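Local coordinates for protein putative acetyltransferase (Streptococcus mutans, PDB 3LD2) that probably transfers an acyl group from an acyl-coenzyme A to an acceptor as a GNAT-family acetyltransferase, and binds coenzyme A, at residues Leu84-Tyr98 and Arg128-Ser140. Residues are numbered along the deposited sequence; the frame is centred on the assembly and turned at random.
Sequences LVAKIKDKIVGVLDY and RALVQIFLNEVKS. With COA (coenzyme A), chain E.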
ATOM      1  N   LEU A  84      -7.106   0.331   6.403  1.00 18.08           N
ATOM      2  CA  LEU A  84      -7.288  -0.931   7.107  1.00 13.71           C
ATOM      3  C   LEU A  84      -6.044  -1.176   7.947  1.00 16.63           C
ATOM      4  O   LEU A  84      -4.906  -0.925   7.504  1.00 16.56           O
ATOM      5  CB  LEU A  84      -7.496  -2.076   6.128  1.00 11.59           C
ATOM      6  CG  LEU A  84      -8.722  -1.901   5.229  1.00 17.20           C
ATOM      7  CD1 LEU A  84      -8.797  -3.023   4.214  1.00 13.88           C
ATOM      8  CD2 LEU A  84      -9.995  -1.853   6.061  1.00 15.11           C
ATOM      9  N   VAL A  85      -6.252  -1.665   9.158  1.00 13.30           N
ATOM     10  CA  VAL A  85      -5.143  -1.911  10.055  1.00 13.29           C
ATOM     11  C   VAL A  85      -5.177  -3.355  10.589  1.00 15.09           C
ATOM     12  O   VAL A  85      -6.240  -3.956  10.745  1.00 18.14           O
ATOM     13  CB  VAL A  85      -5.141  -0.840  11.162  1.00 17.25           C
ATOM     14  CG1 VAL A  85      -4.912  -1.444  12.514  1.00 20.98           C
ATOM     15  CG2 VAL A  85      -4.115   0.239  10.861  1.00 13.20           C
ATOM     16  N   ALA A  86      -4.016  -3.954  10.799  1.00 16.89           N
ATOM     17  CA  ALA A  86      -4.000  -5.292  11.388  1.00 19.88           C
ATOM     18  C   ALA A  86      -3.349  -5.242  12.759  1.00 17.55           C
ATOM     19  O   ALA A  86      -2.344  -4.567  12.959  1.00 18.92           O
ATOM     20  CB  ALA A  86      -3.319  -6.292  10.478  1.00 13.95           C
ATOM     21  N   LYS A  87      -3.952  -5.919  13.722  1.00 20.01           N
ATOM     22  CA  LYS A  87      -3.444  -5.873  15.089  1.00 22.93           C
ATOM     23  C   LYS A  87      -3.245  -7.274  15.621  1.00 24.77           C
ATOM     24  O   LYS A  87      -3.981  -8.214  15.261  1.00 26.14           O
ATOM     25  CB  LYS A  87      -4.394  -5.115  16.027  1.00 21.94           C
ATOM     26  CG  LYS A  87      -4.626  -3.640  15.714  1.00 25.55           C
ATOM     27  CD  LYS A  87      -5.456  -2.991  16.832  1.00 31.79           C
ATOM     28  CE  LYS A  87      -6.192  -1.737  16.377  1.00 29.38           C
ATOM     29  NZ  LYS A  87      -6.223  -0.645  17.411  1.00 22.79           N
ATOM     30  N   ILE A  88      -2.246  -7.400  16.483  1.00 28.27           N
ATOM     31  CA  ILE A  88      -1.994  -8.623  17.234  1.00 32.48           C
ATOM     32  C   ILE A  88      -1.815  -8.206  18.697  1.00 34.22           C
ATOM     33  O   ILE A  88      -0.778  -7.653  19.055  1.00 38.40           O
ATOM     34  CB  ILE A  88      -0.743  -9.355  16.706  1.00 29.56           C
ATOM     35  CG1 ILE A  88      -0.978  -9.834  15.281  1.00 28.34           C
ATOM     36  CG2 ILE A  88      -0.427 -10.569  17.554  1.00 37.27           C
ATOM     37  CD1 ILE A  88       0.150 -10.684  14.724  1.00 25.51           C
ATOM     38  N   LYS A  89      -2.840  -8.443  19.517  1.00 37.22           N
ATOM     39  CA  LYS A  89      -2.943  -7.878  20.872  1.00 40.34           C
ATOM     40  C   LYS A  89      -3.182  -6.346  20.891  1.00 42.02           C
ATOM     41  O   LYS A  89      -2.554  -5.612  21.657  1.00 44.48           O
ATOM     42  CB  LYS A  89      -1.726  -8.253  21.730  1.00 42.07           C
ATOM     43  CG  LYS A  89      -0.607  -7.216  21.720  1.00 42.21           C
ATOM     44  CD  LYS A  89       0.571  -7.637  22.565  1.00 51.71           C
ATOM     45  CE  LYS A  89       1.007  -9.054  22.219  1.00 55.47           C
ATOM     46  NZ  LYS A  89       2.050  -9.550  23.171  1.00 57.65           N
ATOM     47  N   ASP A  90      -4.114  -5.863  20.075  1.00 38.73           N
ATOM     48  CA  ASP A  90      -4.305  -4.409  19.926  1.00 40.90           C
ATOM     49  C   ASP A  90      -2.987  -3.629  19.717  1.00 35.81           C
ATOM     50  O   ASP A  90      -2.909  -2.427  19.955  1.00 36.21           O
ATOM     51  CB  ASP A  90      -5.140  -3.814  21.074  1.00 41.03           C
ATOM     52  CG  ASP A  90      -6.083  -2.685  20.596  1.00 48.41           C
ATOM     53  OD1 ASP A  90      -5.592  -1.557  20.333  1.00 43.41           O
ATOM     54  OD2 ASP A  90      -7.318  -2.932  20.481  1.00 43.01           O
ATOM     55  N   LYS A  91      -1.962  -4.342  19.269  1.00 33.56           N
ATOM     56  CA  LYS A  91      -0.757  -3.731  18.735  1.00 30.62           C
ATOM     57  C   LYS A  91      -0.857  -3.752  17.201  1.00 26.23           C
ATOM     58  O   LYS A  91      -1.164  -4.796  16.598  1.00 23.44           O
ATOM     59  CB  LYS A  91       0.470  -4.518  19.204  1.00 34.82           C
ATOM     60  CG  LYS A  91       1.760  -4.222  18.444  1.00 33.00           C
ATOM     61  CD  LYS A  91       2.594  -3.132  19.126  1.00 33.28           C
ATOM     62  CE  LYS A  91       3.859  -2.800  18.321  1.00 26.69           C
ATOM     63  NZ  LYS A  91       4.685  -1.774  19.015  1.00 23.95           N
ATOM     64  N   ILE A  92      -0.626  -2.602  16.572  1.00 22.80           N
ATOM     65  CA  ILE A  92      -0.699  -2.507  15.110  1.00 22.43           C
ATOM     66  C   ILE A  92       0.516  -3.187  14.475  1.00 21.72           C
ATOM     67  O   ILE A  92       1.641  -2.861  14.838  1.00 20.83           O
ATOM     68  CB  ILE A  92      -0.666  -1.048  14.630  1.00 23.76           C
ATOM     69  CG1 ILE A  92      -1.687  -0.179  15.375  1.00 22.69           C
ATOM     70  CG2 ILE A  92      -0.855  -0.993  13.106  1.00 19.87           C
ATOM     71  CD1 ILE A  92      -2.998  -0.063  14.674  1.00 20.08           C
ATOM     72  N   VAL A  93       0.293  -4.103  13.530  1.00 18.15           N
ATOM     73  CA  VAL A  93       1.389  -4.829  12.880  1.00 21.63           C
ATOM     74  C   VAL A  93       1.326  -4.770  11.355  1.00 19.88           C
ATOM     75  O   VAL A  93       2.195  -5.311  10.670  1.00 17.88           O
ATOM     76  CB  VAL A  93       1.436  -6.328  13.289  1.00 21.31           C
ATOM     77  CG1 VAL A  93       1.924  -6.474  14.719  1.00 20.01           C
ATOM     78  CG2 VAL A  93       0.078  -7.009  13.057  1.00 17.23           C
ATOM     79  N   GLY A  94       0.287  -4.123  10.838  1.00 16.36           N
ATOM     80  CA  GLY A  94       0.121  -3.935   9.410  1.00 15.20           C
ATOM     81  C   GLY A  94      -0.844  -2.803   9.088  1.00 16.92           C
ATOM     82  O   GLY A  94      -1.750  -2.496   9.876  1.00 17.13           O
ATOM     83  N   VAL A  95      -0.653  -2.166   7.935  1.00 13.86           N
ATOM     84  CA  VAL A  95      -1.561  -1.108   7.513  1.00 14.56           C
ATOM     85  C   VAL A  95      -1.715  -1.027   5.988  1.00 16.02           C
ATOM     86  O   VAL A  95      -0.744  -1.176   5.239  1.00 15.97           O
ATOM     87  CB  VAL A  95      -1.149   0.263   8.090  1.00 15.13           C
ATOM     88  CG1 VAL A  95       0.274   0.624   7.665  1.00 11.31           C
ATOM     89  CG2 VAL A  95      -2.156   1.335   7.670  1.00 12.24           C
ATOM     90  N   LEU A  96      -2.949  -0.810   5.539  1.00 14.31           N
ATOM     91  CA  LEU A  96      -3.239  -0.647   4.131  1.00 12.00           C
ATOM     92  C   LEU A  96      -4.160   0.557   3.959  1.00 17.90           C
ATOM     93  O   LEU A  96      -5.260   0.594   4.528  1.00 15.70           O
ATOM     94  CB  LEU A  96      -3.879  -1.910   3.545  1.00 11.57           C
ATOM     95  CG  LEU A  96      -4.172  -1.848   2.023  1.00 14.47           C
ATOM     96  CD1 LEU A  96      -4.243  -3.216   1.347  1.00 10.81           C
ATOM     97  CD2 LEU A  96      -5.446  -1.044   1.692  1.00 15.01           C
ATOM     98  N   ASP A  97      -3.706   1.550   3.195  1.00 18.06           N
ATOM     99  CA  ASP A  97      -4.551   2.690   2.846  1.00 16.23           C
ATOM    100  C   ASP A  97      -4.879   2.652   1.361  1.00 16.85           C
ATOM    101  O   ASP A  97      -4.060   2.221   0.548  1.00 16.81           O
ATOM    102  CB  ASP A  97      -3.865   4.003   3.174  1.00 16.22           C
ATOM    103  CG  ASP A  97      -2.714   4.299   2.244  1.00 18.90           C
ATOM    104  OD1 ASP A  97      -1.741   3.526   2.263  1.00 23.15           O
ATOM    105  OD2 ASP A  97      -2.769   5.301   1.498  1.00 24.45           O
ATOM    106  N   TYR A  98      -6.085   3.080   1.007  1.00 16.38           N
ATOM    107  CA  TYR A  98      -6.498   3.099  -0.394  1.00 15.42           C
ATOM    108  C   TYR A  98      -7.316   4.314  -0.734  1.00 13.32           C
ATOM    109  O   TYR A  98      -7.894   4.959   0.131  1.00 16.33           O
ATOM    110  CB  TYR A  98      -7.242   1.820  -0.793  1.00 14.18           C
ATOM    111  CG  TYR A  98      -8.554   1.575  -0.099  1.00 14.98           C
ATOM    112  CD1 TYR A  98      -9.743   2.034  -0.651  1.00 17.33           C
ATOM    113  CD2 TYR A  98      -8.615   0.857   1.095  1.00 14.35           C
ATOM    114  CE1 TYR A  98     -10.965   1.802  -0.037  1.00 15.72           C
ATOM    115  CE2 TYR A  98      -9.830   0.616   1.731  1.00 14.13           C
ATOM    116  CZ  TYR A  98     -11.010   1.102   1.163  1.00 19.70           C
ATOM    117  OH  TYR A  98     -12.243   0.880   1.764  1.00 18.08           O
ATOM    118  N   ARG A 128      -1.470 -10.686   2.828  1.00 14.83           N
ATOM    119  CA  ARG A 128      -2.515 -11.335   2.073  1.00 15.88           C
ATOM    120  C   ARG A 128      -3.911 -10.954   2.601  1.00 18.39           C
ATOM    121  O   ARG A 128      -4.812 -10.638   1.821  1.00 16.05           O
ATOM    122  CB  ARG A 128      -2.293 -12.848   2.120  1.00 17.54           C
ATOM    123  CG  ARG A 128      -3.229 -13.645   1.266  1.00 19.70           C
ATOM    124  CD  ARG A 128      -2.796 -15.096   1.105  1.00 17.25           C
ATOM    125  NE  ARG A 128      -3.959 -15.848   0.652  1.00 26.18           N
ATOM    126  CZ  ARG A 128      -3.949 -16.987  -0.042  1.00 34.27           C
ATOM    127  NH1 ARG A 128      -2.796 -17.565  -0.398  1.00 35.91           N
ATOM    128  NH2 ARG A 128      -5.118 -17.544  -0.388  1.00 29.18           N
ATOM    129  N   ALA A 129      -4.068 -10.970   3.923  1.00 16.16           N
ATOM    130  CA  ALA A 129      -5.357 -10.771   4.556  1.00 13.78           C
ATOM    131  C   ALA A 129      -5.806  -9.316   4.410  1.00 13.84           C
ATOM    132  O   ALA A 129      -6.993  -9.024   4.226  1.00 12.02           O
ATOM    133  CB  ALA A 129      -5.288 -11.179   6.041  1.00 12.02           C
ATOM    134  N   LEU A 130      -4.855  -8.402   4.499  1.00 11.27           N
ATOM    135  CA  LEU A 130      -5.167  -7.006   4.257  1.00 13.27           C
ATOM    136  C   LEU A 130      -5.702  -6.841   2.821  1.00 14.50           C
ATOM    137  O   LEU A 130      -6.807  -6.332   2.593  1.00 11.81           O
ATOM    138  CB  LEU A 130      -3.924  -6.145   4.475  1.00 11.66           C
ATOM    139  CG  LEU A 130      -3.680  -5.266   5.722  1.00 16.11           C
ATOM    140  CD1 LEU A 130      -4.783  -5.228   6.786  1.00 10.46           C
ATOM    141  CD2 LEU A 130      -2.301  -5.555   6.345  1.00 12.71           C
ATOM    142  N   VAL A 131      -4.913  -7.308   1.857  1.00 15.95           N
ATOM    143  CA  VAL A 131      -5.231  -7.155   0.444  1.00 13.84           C
ATOM    144  C   VAL A 131      -6.595  -7.737   0.172  1.00 13.11           C
ATOM    145  O   VAL A 131      -7.379  -7.198  -0.611  1.00 12.35           O
ATOM    146  CB  VAL A 131      -4.139  -7.810  -0.445  1.00 13.72           C
ATOM    147  CG1 VAL A 131      -4.642  -8.072  -1.855  1.00 11.83           C
ATOM    148  CG2 VAL A 131      -2.892  -6.932  -0.449  1.00  9.85           C
ATOM    149  N   GLN A 132      -6.889  -8.828   0.859  1.00 14.25           N
ATOM    150  CA  GLN A 132      -8.126  -9.542   0.615  1.00 14.74           C
ATOM    151  C   GLN A 132      -9.356  -8.773   1.094  1.00 16.38           C
ATOM    152  O   GLN A 132     -10.389  -8.764   0.425  1.00 13.49           O
ATOM    153  CB  GLN A 132      -8.086 -10.898   1.279  1.00 11.98           C
ATOM    154  CG  GLN A 132      -8.422 -12.002   0.346  1.00 20.44           C
ATOM    155  CD  GLN A 132      -7.398 -12.133  -0.780  1.00 26.23           C
ATOM    156  OE1 GLN A 132      -6.189 -12.163  -0.527  1.00 28.65           O
ATOM    157  NE2 GLN A 132      -7.878 -12.218  -2.026  1.00 20.76           N
ATOM    158  N   ILE A 133      -9.286  -8.132   2.254  1.00 15.20           N
ATOM    159  CA  ILE A 133     -10.484  -7.421   2.622  1.00 15.07           C
ATOM    160  C   ILE A 133     -10.581  -6.149   1.794  1.00 14.05           C
ATOM    161  O   ILE A 133     -11.666  -5.797   1.325  1.00 16.80           O
ATOM    162  CB  ILE A 133     -10.776  -7.302   4.174  1.00 16.16           C
ATOM    163  CG1 ILE A 133     -10.277  -6.001   4.755  1.00 13.40           C
ATOM    164  CG2 ILE A 133     -10.255  -8.530   4.956  1.00  9.48           C
ATOM    165  CD1 ILE A 133      -8.892  -6.177   5.313  1.00 21.65           C
ATOM    166  N   PHE A 134      -9.449  -5.499   1.548  1.00 13.08           N
ATOM    167  CA  PHE A 134      -9.432  -4.366   0.621  1.00 12.96           C
ATOM    168  C   PHE A 134     -10.178  -4.712  -0.673  1.00 14.56           C
ATOM    169  O   PHE A 134     -11.092  -4.001  -1.078  1.00 16.11           O
ATOM    170  CB  PHE A 134      -7.995  -3.935   0.302  1.00 12.56           C
ATOM    171  CG  PHE A 134      -7.853  -3.163  -0.998  1.00 13.20           C
ATOM    172  CD1 PHE A 134      -8.264  -1.830  -1.092  1.00 14.69           C
ATOM    173  CD2 PHE A 134      -7.287  -3.763  -2.119  1.00 12.74           C
ATOM    174  CE1 PHE A 134      -8.136  -1.106  -2.289  1.00 13.07           C
ATOM    175  CE2 PHE A 134      -7.141  -3.048  -3.324  1.00 14.27           C
ATOM    176  CZ  PHE A 134      -7.568  -1.714  -3.410  1.00 13.18           C
ATOM    177  N   LEU A 135      -9.789  -5.803  -1.317  1.00 12.63           N
ATOM    178  CA  LEU A 135     -10.374  -6.161  -2.591  1.00 14.74           C
ATOM    179  C   LEU A 135     -11.880  -6.270  -2.480  1.00 19.74           C
ATOM    180  O   LEU A 135     -12.597  -5.835  -3.388  1.00 19.48           O
ATOM    181  CB  LEU A 135      -9.779  -7.454  -3.144  1.00 13.71           C
ATOM    182  CG  LEU A 135      -8.373  -7.354  -3.738  1.00 17.18           C
ATOM    183  CD1 LEU A 135      -7.825  -8.737  -4.030  1.00 18.00           C
ATOM    184  CD2 LEU A 135      -8.347  -6.495  -5.021  1.00 15.40           C
ATOM    185  N   ASN A 136     -12.366  -6.826  -1.370  1.00 16.89           N
ATOM    186  CA  ASN A 136     -13.809  -6.938  -1.180  1.00 18.44           C
ATOM    187  C   ASN A 136     -14.532  -5.638  -0.833  1.00 19.29           C
ATOM    188  O   ASN A 136     -15.730  -5.538  -1.046  1.00 20.18           O
ATOM    189  CB  ASN A 136     -14.172  -8.050  -0.202  1.00 22.78           C
ATOM    190  CG  ASN A 136     -13.975  -9.434  -0.814  1.00 35.58           C
ATOM    191  OD1 ASN A 136     -14.898  -9.995  -1.420  1.00 38.86           O
ATOM    192  ND2 ASN A 136     -12.754  -9.973  -0.700  1.00 28.27           N
ATOM    193  N   GLU A 137     -13.808  -4.657  -0.298  1.00 19.02           N
ATOM    194  CA  GLU A 137     -14.337  -3.305  -0.142  1.00 18.02           C
ATOM    195  C   GLU A 137     -14.633  -2.652  -1.487  1.00 22.15           C
ATOM    196  O   GLU A 137     -15.719  -2.131  -1.705  1.00 25.28           O
ATOM    197  CB  GLU A 137     -13.344  -2.422   0.601  1.00 17.63           C
ATOM    198  CG  GLU A 137     -13.278  -2.695   2.074  1.00 24.44           C
ATOM    199  CD  GLU A 137     -14.661  -2.705   2.709  1.00 29.95           C
ATOM    200  OE1 GLU A 137     -14.847  -3.433   3.714  1.00 31.59           O
ATOM    201  OE2 GLU A 137     -15.564  -2.000   2.189  1.00 30.58           O
ATOM    202  N   VAL A 138     -13.659  -2.696  -2.392  1.00 20.38           N
ATOM    203  CA  VAL A 138     -13.696  -1.884  -3.598  1.00 17.43           C
ATOM    204  C   VAL A 138     -14.356  -2.580  -4.785  1.00 20.14           C
ATOM    205  O   VAL A 138     -14.758  -1.931  -5.735  1.00 21.65           O
ATOM    206  CB  VAL A 138     -12.282  -1.448  -3.973  1.00 17.53           C
ATOM    207  CG1 VAL A 138     -11.628  -0.753  -2.782  1.00 13.76           C
ATOM    208  CG2 VAL A 138     -11.458  -2.660  -4.414  1.00 14.86           C
ATOM    209  N   LYS A 139     -14.456  -3.903  -4.719  1.00 23.43           N
ATOM    210  CA  LYS A 139     -15.106  -4.734  -5.743  1.00 25.80           C
ATOM    211  C   LYS A 139     -16.345  -4.073  -6.359  1.00 29.46           C
ATOM    212  O   LYS A 139     -16.527  -4.024  -7.579  1.00 25.80           O
ATOM    213  CB  LYS A 139     -15.548  -6.054  -5.096  1.00 22.27           C
ATOM    214  CG  LYS A 139     -15.323  -7.273  -5.960  1.00 26.75           C
ATOM    215  CD  LYS A 139     -15.432  -8.569  -5.158  1.00 35.26           C
ATOM    216  CE  LYS A 139     -16.513  -8.487  -4.069  1.00 35.75           C
ATOM    217  NZ  LYS A 139     -16.792  -9.837  -3.469  1.00 40.45           N
ATOM    218  N   SER A 140     -17.202  -3.596  -5.471  1.00 30.68           N
ATOM    219  CA  SER A 140     -18.470  -2.992  -5.817  1.00 30.57           C
ATOM    220  C   SER A 140     -18.327  -1.637  -6.505  1.00 30.72           C
ATOM    221  O   SER A 140     -19.084  -1.340  -7.424  1.00 32.72           O
ATOM    222  CB  SER A 140     -19.304  -2.839  -4.535  1.00 33.00           C
ATOM    223  OG  SER A 140     -20.187  -1.735  -4.621  1.00 43.65           O
TER
HETATM  224  N1A COA E 164      10.470 -13.598  -0.398  1.00 22.17           N
HETATM  225  C2A COA E 164       9.733 -14.462  -1.351  1.00 18.18           C
HETATM  226  N3A COA E 164       8.237 -14.344  -1.439  1.00 17.21           N
HETATM  227  C4A COA E 164       7.539 -13.378  -0.605  1.00 16.18           C
HETATM  228  C5A COA E 164       8.279 -12.510   0.324  1.00 17.44           C
HETATM  229  C6A COA E 164       9.766 -12.623   0.438  1.00 14.94           C
HETATM  230  N6A COA E 164      10.445 -11.745   1.378  1.00 15.24           N
HETATM  231  N7A COA E 164       7.350 -11.625   1.044  1.00 18.31           N
HETATM  232  C8A COA E 164       6.036 -11.942   0.538  1.00 18.08           C
HETATM  233  N9A COA E 164       6.168 -12.956  -0.540  1.00 16.39           N
HETATM  234  C1B COA E 164       5.012 -13.609  -0.876  1.00 21.51           C
HETATM  235  C2B COA E 164       4.794 -15.108  -0.950  1.00 24.84           C
HETATM  236  O2B COA E 164       5.652 -16.026  -1.557  1.00 39.82           O
HETATM  237  C3B COA E 164       3.447 -15.391  -0.447  1.00 27.48           C
HETATM  238  O3B COA E 164       2.962 -16.677  -0.216  1.00 35.89           O
HETATM  239  P3B COA E 164       3.656 -17.540   1.046  1.00 32.97           P
HETATM  240  O7A COA E 164       2.560 -18.723   1.396  1.00 27.38           O
HETATM  241  O8A COA E 164       5.092 -18.246   0.600  1.00 36.86           O
HETATM  242  O9A COA E 164       3.944 -16.699   2.194  1.00 29.62           O
HETATM  243  C4B COA E 164       2.856 -14.064  -0.017  1.00 25.01           C
HETATM  244  O4B COA E 164       3.848 -12.999  -0.241  1.00 28.03           O
HETATM  245  C5B COA E 164       1.669 -13.728   0.818  1.00 24.32           C
HETATM  246  O5B COA E 164       2.493 -13.494   1.945  1.00 21.07           O
HETATM  247  P1A COA E 164       2.194 -12.463   3.189  1.00 16.40           P
HETATM  248  O1A COA E 164       2.718 -13.172   4.588  1.00 23.01           O
HETATM  249  O2A COA E 164       0.762 -12.197   3.219  1.00 17.88           O
HETATM  250  O3A COA E 164       3.012 -11.064   2.956  1.00 15.37           O
HETATM  251  P2A COA E 164       3.493 -10.061   4.158  1.00 15.84           P
HETATM  252  O4A COA E 164       4.936 -10.587   4.760  1.00 23.34           O
HETATM  253  O5A COA E 164       2.508  -9.979   5.230  1.00 21.03           O
HETATM  254  O6A COA E 164       3.766  -8.580   3.502  1.00 15.99           O
HETATM  255  CBP COA E 164       4.621  -7.025   2.019  1.00 19.10           C
HETATM  256  CCP COA E 164       4.134  -8.478   2.152  1.00 14.82           C
HETATM  257  CDP COA E 164       3.431  -6.101   2.394  1.00 13.41           C
HETATM  258  CEP COA E 164       5.152  -6.743   0.588  1.00 16.54           C
HETATM  259  CAP COA E 164       5.746  -6.795   3.066  1.00 15.15           C
HETATM  260  OAP COA E 164       6.972  -7.362   2.694  1.00 15.29           O
HETATM  261  C9P COA E 164       5.999  -5.301   3.211  1.00 14.94           C
HETATM  262  O9P COA E 164       5.708  -4.786   4.241  1.00 17.58           O
HETATM  263  N8P COA E 164       7.134  -4.720   2.513  1.00 15.30           N
HETATM  264  C7P COA E 164       7.648  -3.521   3.141  1.00 15.19           C
HETATM  265  C6P COA E 164       7.571  -2.314   2.201  1.00 22.30           C
HETATM  266  C5P COA E 164       6.407  -2.450   1.216  1.00 22.01           C
HETATM  267  O5P COA E 164       5.305  -2.248   1.593  1.00 27.03           O
HETATM  268  N4P COA E 164       6.641  -2.721  -0.190  1.00 22.44           N
HETATM  269  C3P COA E 164       5.693  -2.261  -1.225  1.00 29.84           C
HETATM  270  C2P COA E 164       4.247  -2.078  -0.752  1.00 21.59           C
HETATM  271  S1P COA E 164       3.791  -0.325  -0.988  1.00 50.25           S
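Gln132 O takes two hydrogen bonds from Asn136: the backbone N and the side-chain ND2 (2.9 Å from Gln132 O) reach it from opposite faces of its plane. The ND2 bond thus adds to the main-chain N-H...O bond on that carbonyl. Another side of helix 128-138 packs across the hairpin of strands 84-88 and 92-98. The helix runs 30° from strand 92-98, with the two axes 8.9 Å apart at their closest.

Leu130 contributes the most buried surface. It lies over the hairpin, with CD1 4.1 Å from Ala86 CB. Its CD2 rests on the backbone at Gly94, where no side chain intervenes. Gly94 and Val93 together face Ala86 in a classic beta bulge.

With CG anti to its own N (chi1 -178°), Leu96 carries CD1 and CD2 to the CB and ring of Phe134, while its CB meets Leu130 CG. Leu84 comes alongside Ile133, with CD1 3.3 Å from Ile133 CD1.

Further along the helix, Phe134 turns its edge to the face of Tyr98 in an offset edge-to-face pair. The planes are at 60° and the centroids 5.1 Å apart. Val138 CG1 touches Tyr98 CE1 at 3.8 Å, and the tyrosine OH lies against Glu137 CB and CG. Phe113 of strand 110-117 also meets Phe134.

At the other end, Arg128 N donates to COA O2A (2.7 Å), and Gly125 N and Gly127 N bond the same ligand. A helix laid on the central sheet, with amides near its N-terminal end binding the pyrophosphate of coenzyme A, is characteristic of the GNAT fold.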